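Local coordinates for glycosyl hydrolase, BNR repeat (Ralstonia eutropha, PDB 3B7F), which is probably a glycosyl hydrolase, folded as a seven-bladed beta-propeller with BNR repeats, at residues A[56-62]-A[386-392]; A[71-75]-A[115-120]; A[359-365]-A[379-385]; A[279-283]-A[340-344]. All coordinates share one frame. Residue numbers count along the deposited sequence, not the author numbering.

The four contacts hold parts of one seven-bladed beta-propeller together. Contact 1 joins the innermost strands 56-62 and 385-391 of two neighbouring blades and spans most of the chain, so contacts 2, 4 and 3 follow, in that order, inside the loop it closes. Contact 2, about 10 Å away between centres, shares the sheet of strands 56-62 and 70-75 and packs it on the next blade. Contacts 3 and 4, whose centres are about 13 and 14 Å from that of contact 1, lie around the blade beginning with strand 346-348: contact 4 at its entry, contact 3 where it hands over to the closing blade. Gln344 of contact 4 touches contacts 1 and 2 beside the central channel.

Contact 1. Residues A[56-62]-A[386-392]; sequences TIHHIVQ and YAVQSAR
In a seven-bladed beta-propeller the innermost strands of neighbouring blades run side by side around the central channel, and here strand 56-62 meets 386-391, the C-terminal strand that completes the N-terminal blade as its velcro closure. The strands are nearly parallel, at 21° with axes 5.9 Å apart at closest, and belong to different sheets, so side chains and waters join them instead of a backbone ladder. CA atoms pair as His58-Tyr386 (6.0 Å), His59-Ala387 (5.7 Å), Val61-Gln389 (6.7 Å) and Gln62-Ala391 (6.0 Å). Tyr386, helical in backbone (-91/-43), forms with Ala387 a classic bulge opposite Ala28. Its ring (chi1 m) stacks face-to-face on His58 (chi1 m), centroids 4.9 Å apart and planes at 26°; Thr56 CG2 reaches Tyr386 CE2 at 3.6 Å. Ala387 CB packs 3.6 Å from His58 O. Val388 points away, to Thr347 of the preceding blade. Gln389 (chi1 t, chi2 p) sets CB 3.4 Å from Ile60 O and accepts at OE1 from a water (2.7 Å) that is weakly bonded to His59 NE2 (3.3 Å), whose ring bonds through ND1 with Leu120 N. Ser390 O accepts from a second water (2.7 Å), which in turn accepts from Gln62 N (3.0 Å). Beyond Ala391, the extended Gln62 side chain binds the Arg392 backbone twice: Arg392 N to Gln62 OE1, 2.8 Å, and Gln62 NE2 to Arg392 O, 2.7 Å.

Contact 2. Residues A[71-75]-A[115-120]; sequences LMAAR and DHVFWL
This is a blade-to-blade interface of the beta-propeller: strand 71-75, second in its blade, lies against 116-120, the innermost strand of the next blade. The two belong to separate sheets stacked face to face, running roughly antiparallel at 149° with axes 6.3 Å apart at closest, and no hydrogen bond crosses between them. Nearest CA pairs are Ala73-Val117 (5.6 Å) and Arg75-His116 (6.5 Å). From extended backbone, Leu71, Ala73 and Arg75 point toward the partner, while Met72 (selenomethionine) and Ala74 turn to the other face of their sheet. Leu120 (chi1 m, chi2 t) presents CD1 to Leu71 CB at 3.6 Å and to Ala73 CB at 4.0 Å. At small Ala73 the sheets come close: its CB lies 3.3 Å from Val117 O and 3.8 Å from Val117 CG1 (chi1 t). At the polar end, Arg75, poorly ordered, lays a guanidinium face over Asp115, with Arg75 NH2 3.6 Å from Asp115 OD2, a salt bridge of charge alone. That OD2 accepts from His116 ND1 at 2.7 Å, His116 taking chi1 p. Asp115 with His116, and Phe118 with Trp119, form classic bulges opposite Ser136 and Gly134 of strand 131-136. Strand 56-62 flanks 70-75 on the channel side, stacking His58 on His116 and bonding His59 ND1 with Leu120 N, while Phe118 and Trp119 turn to strand 178-184 of the following blade.

Contact 3. Residues A[359-365]-A[379-385]; sequences GTTGGEI and ASHLPHI
Ile385 is the apolar centre: with chi1 m and chi2 t it carries CD1 to 3.8 Å from Ile365 CD1. Ile365 (m, m) adds CB to Ala379 CB at 4.0 Å and CG1 to Leu382 CD1 at 4.3 Å. Around this core, Ile365 and Ala379 form an antiparallel hydrogen-bonded pair, with Ile365 N to Ala379 O at 2.8 Å and Ala379 N to Ile365 O weak at 3.4 Å. Here the propeller blade that begins with strand 346-348 passes to the closing one: a type I turn, Thr360-Gly363, sits against the linker from strand 376-379 to the velcro strand 385-391. Gly363 (88/24) gives O to Leu382 N (3.1 Å), and its CA lies 3.2 Å from Leu382 O, where a CB would clash. Further out, Thr361 CG2 makes a CH-pi contact over the His384 ring (centroid 3.9 Å; His384 chi1 t). One water links Thr361 O (3.1 Å) and His384 ND1 (2.8 Å), while His384 NE2 bonds Lys342 NZ.

Contact 4. Residues A[279-283]-A[340-344]; sequences IGFPI and TVKRQ
A buried packing contact without direct hydrogen bonds joins the entries to two adjacent innermost strands, near the central channel. The chain turns a corner at Phe281 (-110/-60) before strand 282-285, and segment 340-344 runs past that corner toward strand 346-348. The closest CA pair is Pro282-Arg343, 4.0 Å. Phe281 (chi1 m) points toward the other segment and fits against its backbone: CB lies 3.6 Å from Val341 O and 3.5 Å from Arg343 N, while CE1 comes within 4.2 Å of Arg343 NH2. Pro282, ring C-gamma endo, follows with CB 3.4 Å from Arg343 O, CD 3.6 Å from Val341 O and CG 3.9 Å from Val341 CG1 (chi1 t). In the seven-bladed beta-propeller this is the seam between the blades that begin with innermost strands 282-285 and 346-348. One water bridges the two backbones, accepting from Phe281 N (3.0 Å) and donating to Val341 O (2.9 Å). Arg343 is near-helical (-52/-45); its CA-to-CB bond points away, and the long side chain (chi1 m, chi2 t, chi3 t) brings NH1 to Ser197 OG. Phe281 stacks on His235, whose ND1 bonds Gly280 O. Lys342 points away from the corner, NZ bonding His384 NE2, and Gln344 NE2 bonds Phe118 O.

Contact 1. Residues A[56-62]-A[386-392]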
loop_
_atom_site.group_PDB
_atom_site.type_symbol
_atom_site.label_atom_id
_atom_site.label_comp_id
_atom_site.label_asym_id
_atom_site.label_seq_id
_atom_site.Cartn_x
_atom_site.Cartn_y
_atom_site.Cartn_z
ATOM N N THR A 56 9.997 -10.758 10.485
ATOM C CA THR A 56 9.312 -9.500 10.229
ATOM C C THR A 56 8.808 -9.589 8.801
ATOM O O THR A 56 9.612 -9.733 7.884
ATOM C CB THR A 56 10.268 -8.303 10.403
ATOM O OG1 THR A 56 10.760 -8.306 11.743
ATOM C CG2 THR A 56 9.559 -6.978 10.147
ATOM N N ILE A 57 7.487 -9.539 8.622
ATOM C CA ILE A 57 6.877 -9.669 7.320
ATOM C C ILE A 57 6.330 -8.315 6.931
ATOM O O ILE A 57 5.480 -7.760 7.627
ATOM C CB ILE A 57 5.727 -10.729 7.277
ATOM C CG1 ILE A 57 6.102 -12.021 8.033
ATOM C CG2 ILE A 57 5.292 -10.968 5.798
ATOM C CD1 ILE A 57 7.417 -12.729 7.589
ATOM N N HIS A 58 6.793 -7.805 5.796
ATOM C CA HIS A 58 6.375 -6.496 5.317
ATOM C C HIS A 58 5.189 -6.414 4.375
ATOM O O HIS A 58 4.489 -5.406 4.382
ATOM C CB HIS A 58 7.580 -5.783 4.695
ATOM C CG HIS A 58 8.510 -5.257 5.728
ATOM N ND1 HIS A 58 8.263 -4.070 6.388
ATOM C CD2 HIS A 58 9.628 -5.785 6.282
ATOM C CE1 HIS A 58 9.216 -3.876 7.284
ATOM N NE2 HIS A 58 10.052 -4.902 7.242
ATOM N N HIS A 59 4.980 -7.428 3.557
ATOM C CA HIS A 59 3.929 -7.396 2.563
ATOM C C HIS A 59 3.686 -8.803 2.018
ATOM O O HIS A 59 4.638 -9.532 1.776
ATOM C CB HIS A 59 4.362 -6.456 1.440
ATOM C CG HIS A 59 3.242 -5.829 0.661
ATOM N ND1 HIS A 59 3.457 -5.251 -0.564
ATOM C CD2 HIS A 59 1.919 -5.676 0.918
ATOM C CE1 HIS A 59 2.323 -4.744 -1.017
ATOM N NE2 HIS A 59 1.382 -4.967 -0.123
ATOM N N ILE A 60 2.415 -9.179 1.868
ATOM C CA ILE A 60 2.049 -10.484 1.321
ATOM C C ILE A 60 1.040 -10.143 0.236
ATOM O O ILE A 60 0.018 -9.506 0.529
ATOM C CB ILE A 60 1.439 -11.490 2.361
ATOM C CG1 ILE A 60 2.188 -11.478 3.705
ATOM C CG2 ILE A 60 1.443 -12.905 1.766
ATOM C CD1 ILE A 60 1.476 -12.222 4.794
ATOM N N VAL A 61 1.350 -10.509 -1.007
ATOM C CA VAL A 61 0.501 -10.184 -2.145
ATOM C C VAL A 61 0.249 -11.420 -3.002
ATOM O O VAL A 61 1.164 -12.181 -3.274
ATOM C CB VAL A 61 1.141 -9.101 -3.012
ATOM C CG1 VAL A 61 0.198 -8.724 -4.164
ATOM C CG2 VAL A 61 1.523 -7.875 -2.166
ATOM N N GLN A 62 -1.002 -11.604 -3.407
ATOM C CA GLN A 62 -1.404 -12.662 -4.328
ATOM C C GLN A 62 -1.275 -12.131 -5.751
ATOM O O GLN A 62 -1.573 -10.954 -5.993
ATOM C CB GLN A 62 -2.855 -13.019 -4.115
ATOM C CG GLN A 62 -3.390 -14.090 -5.052
ATOM C CD GLN A 62 -4.794 -14.435 -4.727
ATOM O OE1 GLN A 62 -5.673 -13.577 -4.726
ATOM N NE2 GLN A 62 -5.027 -15.694 -4.424
ATOM N N TYR A 386 1.719 -4.660 9.867
ATOM C CA TYR A 386 2.293 -3.829 8.787
ATOM C C TYR A 386 1.365 -3.760 7.556
ATOM O O TYR A 386 1.136 -2.678 7.032
ATOM C CB TYR A 386 3.681 -4.333 8.323
ATOM C CG TYR A 386 4.824 -4.077 9.274
ATOM C CD1 TYR A 386 5.181 -2.785 9.611
ATOM C CD2 TYR A 386 5.593 -5.100 9.785
ATOM C CE1 TYR A 386 6.243 -2.522 10.480
ATOM C CE2 TYR A 386 6.677 -4.837 10.656
ATOM C CZ TYR A 386 6.982 -3.546 11.005
ATOM O OH TYR A 386 8.037 -3.216 11.849
ATOM N N ALA A 387 0.789 -4.895 7.158
ATOM C CA ALA A 387 -0.024 -4.971 5.957
ATOM C C ALA A 387 -1.166 -5.966 6.041
ATOM O O ALA A 387 -1.049 -7.002 6.685
ATOM C CB ALA A 387 0.866 -5.349 4.757
ATOM N N VAL A 388 -2.258 -5.634 5.344
ATOM C CA VAL A 388 -3.440 -6.479 5.226
ATOM C C VAL A 388 -3.805 -6.335 3.767
ATOM O O VAL A 388 -3.878 -5.226 3.274
ATOM C CB VAL A 388 -4.600 -6.065 6.132
ATOM C CG1 VAL A 388 -5.775 -7.022 5.949
ATOM C CG2 VAL A 388 -4.155 -6.017 7.606
ATOM N N GLN A 389 -3.978 -7.466 3.093
ATOM C CA GLN A 389 -4.258 -7.533 1.688
ATOM C C GLN A 389 -5.336 -8.580 1.382
ATOM O O GLN A 389 -5.266 -9.700 1.858
ATOM C CB GLN A 389 -2.955 -7.907 1.008
ATOM C CG GLN A 389 -2.965 -7.969 -0.479
ATOM C CD GLN A 389 -3.061 -6.615 -1.160
ATOM O OE1 GLN A 389 -2.271 -5.717 -0.893
ATOM N NE2 GLN A 389 -4.000 -6.497 -2.090
ATOM N N SER A 390 -6.324 -8.215 0.578
ATOM C CA SER A 390 -7.334 -9.176 0.134
ATOM C C SER A 390 -6.756 -10.139 -0.925
ATOM O O SER A 390 -5.779 -9.821 -1.624
ATOM C CB SER A 390 -8.573 -8.478 -0.405
ATOM O OG SER A 390 -8.253 -7.589 -1.453
ATOM N N ALA A 391 -7.354 -11.333 -0.994
ATOM C CA ALA A 391 -6.932 -12.398 -1.887
ATOM C C ALA A 391 -8.102 -13.335 -2.140
ATOM O O ALA A 391 -9.050 -13.408 -1.334
ATOM C CB ALA A 391 -5.733 -13.161 -1.314
ATOM N N ARG A 392 -8.050 -14.000 -3.282
ATOM C CA ARG A 392 -9.052 -14.989 -3.691
ATOM C C ARG A 392 -8.504 -16.358 -3.367
ATOM O O ARG A 392 -7.461 -16.714 -3.895
ATOM C CB ARG A 392 -9.326 -14.923 -5.195
ATOM C CG ARG A 392 -10.299 -13.810 -5.575
ATOM C CD ARG A 392 -10.549 -13.638 -7.084
ATOM N NE ARG A 392 -10.555 -14.903 -7.837
ATOM C CZ ARG A 392 -9.722 -15.253 -8.835
ATOM N NH1 ARG A 392 -8.782 -14.422 -9.330
ATOM N NH2 ARG A 392 -9.864 -16.457 -9.395
HETATM O O HOH W 1 -0.817 -3.970 -2.382
HETATM O O HOH W 2 -3.464 -9.994 -2.904
#

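Contact 2. Residues A[71-75]-A[115-120]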
loop_
_atom_site.group_PDB
_atom_site.type_symbol
_atom_site.label_atom_id
_atom_site.label_comp_id
_atom_site.label_asym_id
_atom_site.label_seq_id
_atom_site.Cartn_x
_atom_site.Cartn_y
_atom_site.Cartn_z
ATOM N N LEU A 71 3.550 -13.828 -3.193
ATOM C CA LEU A 71 4.868 -13.342 -2.774
ATOM C C LEU A 71 4.718 -12.692 -1.417
ATOM O O LEU A 71 3.672 -12.143 -1.107
ATOM C CB LEU A 71 5.512 -12.373 -3.769
ATOM C CG LEU A 71 5.956 -12.945 -5.144
ATOM C CD1 LEU A 71 6.799 -11.930 -5.885
ATOM C CD2 LEU A 71 6.736 -14.264 -5.049
HETATM N N MSE A 72 5.765 -12.827 -0.611
HETATM C CA MSE A 72 5.838 -12.323 0.743
HETATM C C MSE A 72 7.213 -11.678 0.996
HETATM O O MSE A 72 8.204 -12.372 0.976
HETATM C CB MSE A 72 5.629 -13.486 1.705
HETATM C CG MSE A 72 5.870 -13.131 3.169
HETATM SE SE MSE A 72 5.844 -14.638 4.312
HETATM C CE MSE A 72 4.081 -15.318 4.023
ATOM N N ALA A 73 7.253 -10.362 1.203
ATOM C CA ALA A 73 8.473 -9.619 1.539
ATOM C C ALA A 73 8.771 -9.861 3.035
ATOM O O ALA A 73 7.911 -9.649 3.908
ATOM C CB ALA A 73 8.287 -8.109 1.211
ATOM N N ALA A 74 9.961 -10.359 3.339
ATOM C CA ALA A 74 10.326 -10.731 4.714
ATOM C C ALA A 74 11.794 -10.492 5.008
ATOM O O ALA A 74 12.609 -10.409 4.084
ATOM C CB ALA A 74 9.996 -12.199 4.967
ATOM N N ARG A 75 12.115 -10.377 6.301
ATOM C CA ARG A 75 13.485 -10.187 6.750
ATOM C C ARG A 75 13.929 -11.292 7.713
ATOM O O ARG A 75 13.310 -11.496 8.763
ATOM C CB ARG A 75 13.662 -8.823 7.375
ATOM C CG ARG A 75 15.140 -8.463 7.567
ATOM C CD ARG A 75 15.442 -7.034 7.191
ATOM N NE ARG A 75 15.418 -6.049 8.273
ATOM C CZ ARG A 75 14.360 -5.359 8.722
ATOM N NH1 ARG A 75 13.116 -5.547 8.259
ATOM N NH2 ARG A 75 14.551 -4.464 9.697
ATOM N N ASP A 115 17.841 -2.666 3.178
ATOM C CA ASP A 115 17.473 -2.981 4.547
ATOM C C ASP A 115 16.317 -3.968 4.522
ATOM O O ASP A 115 16.371 -4.984 5.199
ATOM C CB ASP A 115 17.077 -1.755 5.354
ATOM C CG ASP A 115 16.823 -2.100 6.805
ATOM O OD1 ASP A 115 17.791 -2.329 7.554
ATOM O OD2 ASP A 115 15.648 -2.162 7.192
ATOM N N HIS A 116 15.267 -3.652 3.761
ATOM C CA HIS A 116 14.144 -4.571 3.590
ATOM C C HIS A 116 13.358 -4.289 2.319
ATOM O O HIS A 116 13.378 -3.180 1.798
ATOM C CB HIS A 116 13.221 -4.563 4.832
ATOM C CG HIS A 116 12.609 -3.235 5.157
ATOM N ND1 HIS A 116 13.211 -2.319 5.988
ATOM C CD2 HIS A 116 11.422 -2.695 4.804
ATOM C CE1 HIS A 116 12.439 -1.254 6.103
ATOM N NE2 HIS A 116 11.346 -1.456 5.387
ATOM N N VAL A 117 12.709 -5.334 1.805
ATOM C CA VAL A 117 11.790 -5.216 0.686
ATOM C C VAL A 117 10.514 -4.761 1.358
ATOM O O VAL A 117 9.986 -5.454 2.236
ATOM C CB VAL A 117 11.580 -6.529 -0.051
ATOM C CG1 VAL A 117 10.571 -6.346 -1.212
ATOM C CG2 VAL A 117 12.920 -7.061 -0.554
ATOM N N PHE A 118 10.019 -3.598 0.968
ATOM C CA PHE A 118 8.847 -3.014 1.602
ATOM C C PHE A 118 7.524 -3.287 0.877
ATOM O O PHE A 118 6.511 -3.543 1.521
ATOM C CB PHE A 118 9.051 -1.507 1.719
ATOM C CG PHE A 118 7.937 -0.813 2.418
ATOM C CD1 PHE A 118 7.828 -0.895 3.789
ATOM C CD2 PHE A 118 7.003 -0.075 1.720
ATOM C CE1 PHE A 118 6.786 -0.271 4.456
ATOM C CE2 PHE A 118 5.952 0.549 2.387
ATOM C CZ PHE A 118 5.844 0.447 3.743
ATOM N N TRP A 119 7.547 -3.231 -0.451
ATOM C CA TRP A 119 6.346 -3.317 -1.276
ATOM C C TRP A 119 6.528 -4.223 -2.467
ATOM O O TRP A 119 7.546 -4.147 -3.106
ATOM C CB TRP A 119 6.089 -1.920 -1.819
ATOM C CG TRP A 119 4.788 -1.731 -2.483
ATOM C CD1 TRP A 119 4.412 -2.129 -3.732
ATOM C CD2 TRP A 119 3.690 -1.010 -1.941
ATOM N NE1 TRP A 119 3.119 -1.731 -3.981
ATOM C CE2 TRP A 119 2.663 -1.024 -2.901
ATOM C CE3 TRP A 119 3.477 -0.354 -0.730
ATOM C CZ2 TRP A 119 1.442 -0.417 -2.688
ATOM C CZ3 TRP A 119 2.276 0.277 -0.533
ATOM C CH2 TRP A 119 1.266 0.235 -1.506
ATOM N N LEU A 120 5.490 -4.980 -2.814
ATOM C CA LEU A 120 5.474 -5.920 -3.934
ATOM C C LEU A 120 4.264 -5.603 -4.809
ATOM O O LEU A 120 3.146 -5.459 -4.299
ATOM C CB LEU A 120 5.374 -7.362 -3.426
ATOM C CG LEU A 120 6.561 -7.986 -2.677
ATOM C CD1 LEU A 120 6.095 -9.260 -1.977
ATOM C CD2 LEU A 120 7.735 -8.235 -3.624
#

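Contact 3. Residues A[359-365]-A[379-385]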
loop_
_atom_site.group_PDB
_atom_site.type_symbol
_atom_site.label_atom_id
_atom_site.label_comp_id
_atom_site.label_asym_id
_atom_site.label_seq_id
_atom_site.Cartn_x
_atom_site.Cartn_y
_atom_site.Cartn_z
ATOM N N GLY A 359 -5.981 -3.363 9.616
ATOM C CA GLY A 359 -5.177 -3.977 10.676
ATOM C C GLY A 359 -4.460 -2.900 11.432
ATOM O O GLY A 359 -3.881 -2.006 10.835
ATOM N N THR A 360 -4.448 -3.021 12.753
ATOM C CA THR A 360 -3.852 -2.020 13.612
ATOM C C THR A 360 -2.495 -2.489 14.164
ATOM O O THR A 360 -2.189 -3.672 14.162
ATOM C CB THR A 360 -4.776 -1.665 14.775
ATOM O OG1 THR A 360 -4.813 -2.751 15.682
ATOM C CG2 THR A 360 -6.215 -1.327 14.300
ATOM N N THR A 361 -1.687 -1.528 14.628
ATOM C CA THR A 361 -0.398 -1.830 15.239
ATOM C C THR A 361 -0.617 -2.562 16.583
ATOM O O THR A 361 0.283 -3.214 17.072
ATOM C CB THR A 361 0.428 -0.574 15.434
ATOM O OG1 THR A 361 -0.272 0.328 16.313
ATOM C CG2 THR A 361 0.749 0.083 14.038
ATOM N N GLY A 362 -1.812 -2.428 17.172
ATOM C CA GLY A 362 -2.206 -3.144 18.368
ATOM C C GLY A 362 -2.643 -4.588 18.110
ATOM O O GLY A 362 -3.015 -5.283 19.055
ATOM N N GLY A 363 -2.657 -5.018 16.836
ATOM C CA GLY A 363 -2.947 -6.387 16.464
ATOM C C GLY A 363 -4.360 -6.827 16.222
ATOM O O GLY A 363 -4.637 -8.013 16.318
ATOM N N GLU A 364 -5.239 -5.893 15.885
ATOM C CA GLU A 364 -6.639 -6.172 15.580
ATOM C C GLU A 364 -6.863 -6.093 14.077
ATOM O O GLU A 364 -6.255 -5.273 13.410
ATOM C CB GLU A 364 -7.545 -5.159 16.265
ATOM C CG GLU A 364 -7.661 -5.327 17.789
ATOM C CD GLU A 364 -8.523 -4.258 18.443
ATOM O OE1 GLU A 364 -8.507 -3.102 18.007
ATOM O OE2 GLU A 364 -9.183 -4.542 19.435
ATOM N N ILE A 365 -7.717 -6.973 13.558
ATOM C CA ILE A 365 -8.166 -6.936 12.184
ATOM C C ILE A 365 -9.641 -6.639 12.282
ATOM O O ILE A 365 -10.370 -7.417 12.924
ATOM C CB ILE A 365 -7.999 -8.233 11.396
ATOM C CG1 ILE A 365 -6.523 -8.584 11.235
ATOM C CG2 ILE A 365 -8.615 -8.023 10.008
ATOM C CD1 ILE A 365 -5.805 -7.777 10.134
ATOM N N ALA A 379 -10.164 -10.560 14.288
ATOM C CA ALA A 379 -8.898 -11.070 14.871
ATOM C C ALA A 379 -8.347 -10.015 15.823
ATOM O O ALA A 379 -8.424 -8.838 15.524
ATOM C CB ALA A 379 -7.865 -11.381 13.817
ATOM N N SER A 380 -7.824 -10.451 16.969
ATOM C CA SER A 380 -7.182 -9.586 17.948
ATOM C C SER A 380 -5.933 -10.300 18.514
ATOM O O SER A 380 -5.688 -11.489 18.276
ATOM C CB SER A 380 -8.144 -9.204 19.084
ATOM O OG SER A 380 -8.443 -10.329 19.873
ATOM N N HIS A 381 -5.132 -9.537 19.237
ATOM C CA HIS A 381 -3.893 -10.035 19.867
ATOM C C HIS A 381 -2.831 -10.642 18.910
ATOM O O HIS A 381 -2.072 -11.539 19.289
ATOM C CB HIS A 381 -4.237 -10.984 21.011
ATOM C CG HIS A 381 -5.082 -10.359 22.066
ATOM N ND1 HIS A 381 -6.403 -10.684 22.247
ATOM C CD2 HIS A 381 -4.787 -9.445 23.015
ATOM C CE1 HIS A 381 -6.883 -10.001 23.270
ATOM N NE2 HIS A 381 -5.921 -9.245 23.757
ATOM N N LEU A 382 -2.791 -10.134 17.674
ATOM C CA LEU A 382 -1.756 -10.500 16.725
ATOM C C LEU A 382 -0.615 -9.543 16.983
ATOM O O LEU A 382 -0.810 -8.517 17.668
ATOM C CB LEU A 382 -2.196 -10.349 15.281
ATOM C CG LEU A 382 -3.287 -11.306 14.814
ATOM C CD1 LEU A 382 -3.632 -10.957 13.414
ATOM C CD2 LEU A 382 -2.822 -12.774 14.940
ATOM N N PRO A 383 0.591 -9.884 16.485
ATOM C CA PRO A 383 1.665 -8.919 16.617
ATOM C C PRO A 383 1.398 -7.699 15.755
ATOM O O PRO A 383 0.525 -7.735 14.906
ATOM C CB PRO A 383 2.881 -9.700 16.112
ATOM C CG PRO A 383 2.496 -11.161 16.334
ATOM C CD PRO A 383 1.091 -11.147 15.898
ATOM N N HIS A 384 2.140 -6.629 16.012
ATOM C CA HIS A 384 2.091 -5.357 15.267
ATOM C C HIS A 384 1.885 -5.565 13.754
ATOM O O HIS A 384 2.759 -6.092 13.085
ATOM C CB HIS A 384 3.428 -4.645 15.575
ATOM C CG HIS A 384 3.625 -3.304 14.928
ATOM N ND1 HIS A 384 3.736 -2.142 15.666
ATOM C CD2 HIS A 384 3.790 -2.944 13.630
ATOM C CE1 HIS A 384 3.933 -1.125 14.846
ATOM N NE2 HIS A 384 3.963 -1.581 13.607
ATOM N N ILE A 385 0.746 -5.112 13.214
ATOM C CA ILE A 385 0.399 -5.306 11.799
ATOM C C ILE A 385 0.949 -4.207 10.854
ATOM O O ILE A 385 0.680 -3.002 11.023
ATOM C CB ILE A 385 -1.153 -5.461 11.611
ATOM C CG1 ILE A 385 -1.694 -6.660 12.418
ATOM C CG2 ILE A 385 -1.518 -5.603 10.140
ATOM C CD1 ILE A 385 -3.288 -6.627 12.727
HETATM O O HOH W 3 -1.308 -1.056 10.941
HETATM O O HOH W 4 2.735 -1.854 18.307
#

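Contact 4. Residues A[279-283]-A[340-344]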
loop_
_atom_site.group_PDB
_atom_site.type_symbol
_atom_site.label_atom_id
_atom_site.label_comp_id
_atom_site.label_asym_id
_atom_site.label_seq_id
_atom_site.Cartn_x
_atom_site.Cartn_y
_atom_site.Cartn_z
ATOM N N ILE A 279 -4.879 13.854 7.315
ATOM C CA ILE A 279 -3.588 13.191 7.448
ATOM C C ILE A 279 -3.890 11.769 7.854
ATOM O O ILE A 279 -4.884 11.503 8.528
ATOM C CB ILE A 279 -2.640 13.899 8.451
ATOM C CG1 ILE A 279 -2.664 15.416 8.204
ATOM C CG2 ILE A 279 -1.214 13.302 8.359
ATOM C CD1 ILE A 279 -2.633 15.810 6.738
ATOM N N GLY A 280 -3.034 10.857 7.423
ATOM C CA GLY A 280 -3.218 9.429 7.677
ATOM C C GLY A 280 -2.215 8.699 6.832
ATOM O O GLY A 280 -1.350 9.332 6.238
ATOM N N PHE A 281 -2.294 7.367 6.823
ATOM C CA PHE A 281 -1.395 6.517 6.015
ATOM C C PHE A 281 -1.978 5.785 4.807
ATOM O O PHE A 281 -1.507 6.008 3.674
ATOM C CB PHE A 281 -0.622 5.542 6.940
ATOM C CG PHE A 281 0.380 6.236 7.838
ATOM C CD1 PHE A 281 1.570 6.721 7.313
ATOM C CD2 PHE A 281 0.145 6.382 9.199
ATOM C CE1 PHE A 281 2.495 7.371 8.119
ATOM C CE2 PHE A 281 1.057 7.023 10.012
ATOM C CZ PHE A 281 2.241 7.521 9.470
ATOM N N PRO A 282 -2.981 4.910 5.005
ATOM C CA PRO A 282 -3.512 4.164 3.834
ATOM C C PRO A 282 -4.608 4.883 3.002
ATOM O O PRO A 282 -5.273 5.812 3.489
ATOM C CB PRO A 282 -4.173 2.960 4.502
ATOM C CG PRO A 282 -4.706 3.528 5.788
ATOM C CD PRO A 282 -3.730 4.560 6.236
ATOM N N ILE A 283 -4.768 4.454 1.757
ATOM C CA ILE A 283 -5.890 4.884 0.912
ATOM C C ILE A 283 -6.328 3.648 0.095
ATOM O O ILE A 283 -5.488 2.889 -0.364
ATOM C CB ILE A 283 -5.565 6.137 0.034
ATOM C CG1 ILE A 283 -6.855 6.769 -0.510
ATOM C CG2 ILE A 283 -4.580 5.805 -1.111
ATOM C CD1 ILE A 283 -6.734 8.258 -0.908
ATOM N N THR A 340 -3.526 2.979 15.436
ATOM C CA THR A 340 -2.657 3.333 14.330
ATOM C C THR A 340 -2.903 2.320 13.212
ATOM O O THR A 340 -2.937 1.129 13.461
ATOM C CB THR A 340 -1.195 3.364 14.798
ATOM O OG1 THR A 340 -1.095 4.322 15.862
ATOM C CG2 THR A 340 -0.236 3.736 13.655
ATOM N N VAL A 341 -3.127 2.806 12.001
ATOM C CA VAL A 341 -3.354 1.959 10.809
ATOM C C VAL A 341 -2.286 2.407 9.800
ATOM O O VAL A 341 -2.272 3.553 9.384
ATOM C CB VAL A 341 -4.803 2.075 10.290
ATOM C CG1 VAL A 341 -5.044 1.249 8.960
ATOM C CG2 VAL A 341 -5.751 1.625 11.372
ATOM N N LYS A 342 -1.347 1.515 9.480
ATOM C CA LYS A 342 -0.224 1.828 8.590
ATOM C C LYS A 342 -0.685 1.790 7.109
ATOM O O LYS A 342 -1.825 1.378 6.818
ATOM C CB LYS A 342 0.968 0.900 8.876
ATOM C CG LYS A 342 1.785 1.196 10.158
ATOM C CD LYS A 342 2.715 0.008 10.440
ATOM C CE LYS A 342 4.070 0.363 11.062
ATOM N NZ LYS A 342 4.047 1.051 12.337
ATOM N N ARG A 343 0.203 2.242 6.207
ATOM C CA ARG A 343 -0.081 2.416 4.750
ATOM C C ARG A 343 -0.662 1.256 4.016
ATOM O O ARG A 343 -1.490 1.465 3.142
ATOM C CB ARG A 343 1.186 2.588 3.937
ATOM C CG ARG A 343 1.975 3.683 4.194
ATOM C CD ARG A 343 3.415 3.349 3.841
ATOM N NE ARG A 343 4.110 4.307 4.682
ATOM C CZ ARG A 343 4.699 5.405 4.286
ATOM N NH1 ARG A 343 4.848 5.701 3.025
ATOM N NH2 ARG A 343 5.214 6.189 5.199
ATOM N N GLN A 344 -0.097 0.070 4.269
ATOM C CA GLN A 344 -0.503 -1.162 3.605
ATOM C C GLN A 344 -1.507 -1.934 4.440
ATOM O O GLN A 344 -1.928 -3.019 4.042
ATOM C CB GLN A 344 0.715 -2.048 3.351
ATOM C CG GLN A 344 1.743 -1.482 2.374
ATOM C CD GLN A 344 3.121 -2.046 2.635
ATOM O OE1 GLN A 344 3.640 -1.883 3.737
ATOM N NE2 GLN A 344 3.725 -2.720 1.625
HETATM O O HOH W 5 -3.696 6.061 9.123
#